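Local coordinates for protein aldo-keto reductase 2E (Bombyx mori, PDB 3WCZ) that reduces 3-dehydroecdysone with NADPH as its cosubstrate and may take part in regulating moulting in the silkworm, at residues Y49-T54 and G253-P258. Numbering follows the deposited sequence.
Sequences YRHIDT and GLIPIP. With NAP (NADP nicotinamide-adenine-dinucleotide phosphate), chain B.
Inside the eight-stranded TIM barrel of this aldo-keto reductase, Asp-53 on strand 51-53 meets Ile-257 just after strand 255-256, at the NADP site. The first strand, 21-22, lies between these two strands in the barrel. No hydrogen bond joins the two segments directly, and their end-to-end directions differ by 91°. The closest contact is aliphatic: Asp-53 CB lies 3.6 Å from Ile-257 CG2. Ile-257 CG2 stands anti to its own backbone N, which brings the same methyl to 3.7 Å from the ribose oxygen O4D of NADP. It therefore packs against both the aspartate and the cofactor. With CG of Asp-53 anti to the backbone N (chi1 -179°), the carboxylate reaches the ribose, and OD2 accepts a hydrogen bond of 2.7 Å from the hydroxyl O2D. OD2 also forms a salt bridge with Lys-87, and OD1 is hydrogen-bonded to Gln-180 NE2. Deeper in the barrel, His-51 CE1 approaches Ile-255 CG2 obliquely at 4.3 Å. The His-51 ring is held by Thr-85 at NE2 and by the carbonyl of Pro-17 at ND1. Between Tyr-49 and Pro-258 a water donates to Tyr-49 OH and to Pro-258 O, at 2.9 Å each. Tyr-49 OH is also hydrogen-bonded to Ile-266 O, within helix 263-270. An alanine in place of Asp-53 would probably leave Lys-87 without this charged mate and the ribose hydroxyl without its acceptor. The contact thus sets an isoleucine methyl beside the ribose ring and a buried carboxylate, gripped at both oxygens, at the ribose hydroxyl.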
ATOM      1  N   TYR A  49     -14.501  -2.228   4.736  1.00  8.82           N
ATOM      2  CA  TYR A  49     -13.131  -1.712   4.776  1.00  7.98           C
ATOM      3  C   TYR A  49     -13.062  -0.542   5.749  1.00  7.84           C
ATOM      4  O   TYR A  49     -13.991   0.286   5.835  1.00  8.95           O
ATOM      5  CB  TYR A  49     -12.687  -1.171   3.420  1.00  8.85           C
ATOM      6  CG  TYR A  49     -12.399  -2.148   2.331  1.00  8.26           C
ATOM      7  CD1 TYR A  49     -13.405  -2.948   1.795  1.00  9.32           C
ATOM      8  CD2 TYR A  49     -11.135  -2.224   1.756  1.00  8.18           C
ATOM      9  CE1 TYR A  49     -13.156  -3.803   0.734  1.00  8.94           C
ATOM     10  CE2 TYR A  49     -10.877  -3.061   0.684  1.00  8.71           C
ATOM     11  CZ  TYR A  49     -11.881  -3.858   0.185  1.00  8.16           C
ATOM     12  OH  TYR A  49     -11.630  -4.671  -0.887  1.00 10.30           O
ATOM     13  N   ARG A  50     -11.927  -0.463   6.430  1.00  7.97           N
ATOM     14  CA  ARG A  50     -11.639   0.640   7.324  1.00  8.77           C
ATOM     15  C   ARG A  50     -10.249   1.194   7.045  1.00  8.64           C
ATOM     16  O   ARG A  50      -9.722   1.945   7.872  1.00 12.79           O
ATOM     17  CB  ARG A  50     -11.724   0.179   8.781  1.00  8.92           C
ATOM     18  CG  ARG A  50     -13.135  -0.278   9.211  1.00 10.99           C
ATOM     19  CD  ARG A  50     -14.139   0.857   9.151  1.00  9.90           C
ATOM     20  NE  ARG A  50     -15.480   0.463   9.593  1.00 11.41           N
ATOM     21  CZ  ARG A  50     -16.471   0.137   8.776  1.00 11.62           C
ATOM     22  NH1 ARG A  50     -16.284   0.102   7.466  1.00 11.22           N
ATOM     23  NH2 ARG A  50     -17.673  -0.166   9.286  1.00 15.99           N
ATOM     24  N   HIS A  51      -9.612   0.805   5.963  1.00  7.31           N
ATOM     25  CA  HIS A  51      -8.274   1.289   5.621  1.00  8.02           C
ATOM     26  C   HIS A  51      -8.252   1.632   4.139  1.00  7.23           C
ATOM     27  O   HIS A  51      -8.612   0.797   3.313  1.00  7.92           O
ATOM     28  CB  HIS A  51      -7.232   0.203   5.985  1.00  8.11           C
ATOM     29  CG  HIS A  51      -5.786   0.578   5.771  1.00  7.59           C
ATOM     30  ND1 HIS A  51      -4.769  -0.294   6.083  1.00  8.38           N
ATOM     31  CD2 HIS A  51      -5.171   1.678   5.268  1.00  7.27           C
ATOM     32  CE1 HIS A  51      -3.602   0.242   5.789  1.00  8.16           C
ATOM     33  NE2 HIS A  51      -3.814   1.450   5.305  1.00  7.25           N
ATOM     34  N   ILE A  52      -7.863   2.878   3.825  1.00  7.39           N
ATOM     35  CA  ILE A  52      -7.743   3.363   2.449  1.00  8.28           C
ATOM     36  C   ILE A  52      -6.300   3.785   2.232  1.00  7.65           C
ATOM     37  O   ILE A  52      -5.765   4.505   3.077  1.00  7.54           O
ATOM     38  CB  ILE A  52      -8.641   4.579   2.159  1.00  8.33           C
ATOM     39  CG1 ILE A  52     -10.084   4.361   2.638  1.00  9.56           C
ATOM     40  CG2 ILE A  52      -8.575   4.923   0.684  1.00  9.51           C
ATOM     41  CD1 ILE A  52     -10.860   3.259   1.950  1.00 11.37           C
ATOM     42  N   ASP A  53      -5.692   3.352   1.124  1.00  7.08           N
ATOM     43  CA  ASP A  53      -4.328   3.732   0.727  1.00  6.66           C
ATOM     44  C   ASP A  53      -4.404   4.691  -0.454  1.00  7.90           C
ATOM     45  O   ASP A  53      -5.012   4.354  -1.476  1.00  7.61           O
ATOM     46  CB  ASP A  53      -3.494   2.506   0.313  1.00  7.21           C
ATOM     47  CG  ASP A  53      -2.088   2.882  -0.067  1.00  7.80           C
ATOM     48  OD1 ASP A  53      -1.272   3.058   0.855  1.00  8.31           O
ATOM     49  OD2 ASP A  53      -1.787   3.012  -1.275  1.00  7.73           O
ATOM     50  N   THR A  54      -3.826   5.881  -0.305  1.00  7.74           N
ATOM     51  CA  THR A  54      -3.749   6.856  -1.370  1.00  7.44           C
ATOM     52  C   THR A  54      -2.381   7.516  -1.359  1.00  6.71           C
ATOM     53  O   THR A  54      -1.467   7.059  -0.683  1.00  7.79           O
ATOM     54  CB  THR A  54      -4.940   7.856  -1.270  1.00  7.62           C
ATOM     55  OG1 THR A  54      -5.034   8.655  -2.460  1.00  8.92           O
ATOM     56  CG2 THR A  54      -4.843   8.778  -0.098  1.00  8.10           C
ATOM     57  N   GLY A 253       1.828 -12.639   6.560  1.00  7.57           N
ATOM     58  CA  GLY A 253       1.819 -11.589   7.568  1.00  7.52           C
ATOM     59  C   GLY A 253       1.782 -10.188   7.005  1.00  7.63           C
ATOM     60  O   GLY A 253       2.173  -9.244   7.698  1.00  9.39           O
ATOM     61  N   LEU A 254       1.337 -10.033   5.770  1.00  6.60           N
ATOM     62  CA  LEU A 254       1.362  -8.766   5.040  1.00  6.84           C
ATOM     63  C   LEU A 254      -0.024  -8.137   5.011  1.00  8.42           C
ATOM     64  O   LEU A 254      -1.042  -8.803   5.264  1.00  9.26           O
ATOM     65  CB  LEU A 254       1.850  -9.008   3.611  1.00  8.03           C
ATOM     66  CG  LEU A 254       3.080  -9.907   3.492  1.00  7.19           C
ATOM     67  CD1 LEU A 254       3.467 -10.106   2.037  1.00 10.08           C
ATOM     68  CD2 LEU A 254       4.235  -9.356   4.288  1.00 10.72           C
ATOM     69  N   ILE A 255      -0.041  -6.838   4.709  1.00  7.78           N
ATOM     70  CA  ILE A 255      -1.243  -6.037   4.573  1.00  8.10           C
ATOM     71  C   ILE A 255      -1.427  -5.756   3.084  1.00  7.35           C
ATOM     72  O   ILE A 255      -0.794  -4.849   2.549  1.00  8.54           O
ATOM     73  CB  ILE A 255      -1.096  -4.723   5.357  1.00  8.59           C
ATOM     74  CG1 ILE A 255      -0.915  -5.023   6.852  1.00  8.97           C
ATOM     75  CG2 ILE A 255      -2.268  -3.799   5.090  1.00  8.69           C
ATOM     76  CD1 ILE A 255      -0.304  -3.830   7.641  1.00 14.17           C
ATOM     77  N   PRO A 256      -2.246  -6.561   2.381  1.00  7.54           N
ATOM     78  CA  PRO A 256      -2.419  -6.314   0.951  1.00  7.23           C
ATOM     79  C   PRO A 256      -3.265  -5.076   0.673  1.00  7.54           C
ATOM     80  O   PRO A 256      -4.107  -4.681   1.494  1.00  7.87           O
ATOM     81  CB  PRO A 256      -3.142  -7.579   0.473  1.00  8.11           C
ATOM     82  CG  PRO A 256      -3.898  -8.028   1.676  1.00  9.57           C
ATOM     83  CD  PRO A 256      -3.007  -7.747   2.837  1.00  8.89           C
ATOM     84  N   ILE A 257      -2.979  -4.460  -0.470  1.00  6.79           N
ATOM     85  CA  ILE A 257      -3.656  -3.249  -0.901  1.00  8.48           C
ATOM     86  C   ILE A 257      -4.387  -3.471  -2.232  1.00  7.96           C
ATOM     87  O   ILE A 257      -4.023  -2.890  -3.264  1.00  7.95           O
ATOM     88  CB  ILE A 257      -2.665  -2.072  -1.080  1.00  7.29           C
ATOM     89  CG1 ILE A 257      -1.645  -2.002   0.057  1.00  8.22           C
ATOM     90  CG2 ILE A 257      -3.427  -0.753  -1.182  1.00  8.51           C
ATOM     91  CD1 ILE A 257      -0.544  -0.995  -0.235  1.00  8.15           C
ATOM     92  N   PRO A 258      -5.423  -4.311  -2.241  1.00  7.24           N
ATOM     93  CA  PRO A 258      -6.120  -4.546  -3.511  1.00  7.82           C
ATOM     94  C   PRO A 258      -6.833  -3.289  -4.007  1.00  6.33           C
ATOM     95  O   PRO A 258      -7.648  -2.695  -3.288  1.00  7.78           O
ATOM     96  CB  PRO A 258      -7.130  -5.647  -3.153  1.00  7.41           C
ATOM     97  CG  PRO A 258      -7.378  -5.470  -1.715  1.00  7.95           C
ATOM     98  CD  PRO A 258      -6.038  -5.072  -1.144  1.00  8.05           C
TER
HETATM   99  PA  NAP B 401      -3.758  -4.310  -8.025  1.00  7.92           P
HETATM  100  O1A NAP B 401      -4.601  -4.154  -6.828  1.00  9.16           O
HETATM  101  O2A NAP B 401      -2.524  -5.072  -8.038  1.00  8.11           O
HETATM  102  O5B NAP B 401      -4.568  -4.711  -9.297  1.00  8.86           O
HETATM  103  C5B NAP B 401      -5.739  -4.041  -9.654  1.00  9.54           C
HETATM  104  C4B NAP B 401      -6.450  -4.634 -10.861  1.00  8.79           C
HETATM  105  O4B NAP B 401      -7.033  -5.900 -10.499  1.00 10.31           O
HETATM  106  C3B NAP B 401      -7.524  -3.812 -11.463  1.00 10.82           C
HETATM  107  O3B NAP B 401      -7.450  -3.991 -12.857  1.00 11.36           O
HETATM  108  C2B NAP B 401      -8.733  -4.386 -10.896  1.00  9.96           C
HETATM  109  O2B NAP B 401      -9.897  -4.177 -11.671  1.00 10.80           O
HETATM  110  C1B NAP B 401      -8.409  -5.853 -10.793  1.00 11.14           C
HETATM  111  N9A NAP B 401      -9.068  -6.597  -9.740  1.00 10.79           N
HETATM  112  C8A NAP B 401      -9.278  -6.161  -8.481  1.00  9.16           C
HETATM  113  N7A NAP B 401      -9.793  -7.108  -7.724  1.00 10.16           N
HETATM  114  C5A NAP B 401      -9.945  -8.221  -8.509  1.00 11.09           C
HETATM  115  C6A NAP B 401     -10.433  -9.509  -8.271  1.00 11.83           C
HETATM  116  N6A NAP B 401     -10.949  -9.940  -7.045  1.00 13.84           N
HETATM  117  N1A NAP B 401     -10.425 -10.358  -9.314  1.00 15.35           N
HETATM  118  C2A NAP B 401      -9.953  -9.988 -10.503  1.00 13.05           C
HETATM  119  N3A NAP B 401      -9.464  -8.764 -10.767  1.00 13.04           N
HETATM  120  C4A NAP B 401      -9.451  -7.882  -9.756  1.00 11.35           C
HETATM  121  O3  NAP B 401      -3.411  -2.800  -8.502  1.00  9.84           O
HETATM  122  PN  NAP B 401      -2.327  -1.665  -8.227  1.00  8.29           P
HETATM  123  O1N NAP B 401      -3.071  -0.389  -8.382  1.00  9.32           O
HETATM  124  O2N NAP B 401      -1.152  -1.934  -9.099  1.00  9.53           O
HETATM  125  O5D NAP B 401      -1.832  -1.843  -6.727  1.00  7.70           O
HETATM  126  C5D NAP B 401      -2.713  -1.715  -5.663  1.00  8.81           C
HETATM  127  C4D NAP B 401      -2.541  -0.453  -4.807  1.00  7.95           C
HETATM  128  O4D NAP B 401      -1.279  -0.434  -4.165  1.00  8.14           O
HETATM  129  C3D NAP B 401      -2.561   0.833  -5.570  1.00  6.71           C
HETATM  130  O3D NAP B 401      -3.849   1.171  -6.041  1.00  7.48           O
HETATM  131  C2D NAP B 401      -1.982   1.750  -4.612  1.00  8.19           C
HETATM  132  O2D NAP B 401      -2.897   2.056  -3.598  1.00  7.76           O
HETATM  133  C1D NAP B 401      -0.832   0.924  -4.080  1.00  8.41           C
HETATM  134  N1N NAP B 401       0.473   1.027  -4.744  1.00  8.48           N
HETATM  135  C2N NAP B 401       1.488   1.672  -4.141  1.00  7.55           C
HETATM  136  C3N NAP B 401       2.713   1.752  -4.755  1.00  9.28           C
HETATM  137  C7N NAP B 401       3.791   2.436  -4.003  1.00  9.39           C
HETATM  138  O7N NAP B 401       3.769   2.561  -2.755  1.00 10.19           O
HETATM  139  N7N NAP B 401       4.879   2.794  -4.717  1.00  5.79           N
HETATM  140  C4N NAP B 401       2.917   1.235  -6.048  1.00  9.17           C
HETATM  141  C5N NAP B 401       1.861   0.550  -6.664  1.00  9.24           C
HETATM  142  C6N NAP B 401       0.660   0.471  -5.971  1.00  9.66           C
HETATM  143  P2B NAP B 401     -11.221  -3.502 -11.073  1.00 11.61           P
HETATM  144  O1X NAP B 401     -12.155  -3.416 -12.296  1.00 13.70           O
HETATM  145  O2X NAP B 401     -11.776  -4.411 -10.065  1.00 11.72           O
HETATM  146  O3X NAP B 401     -10.830  -2.148 -10.536  1.00 12.36           O
HETATM  147  O   HOH W   1     -10.299  -3.980  -3.409  1.00  8.96           O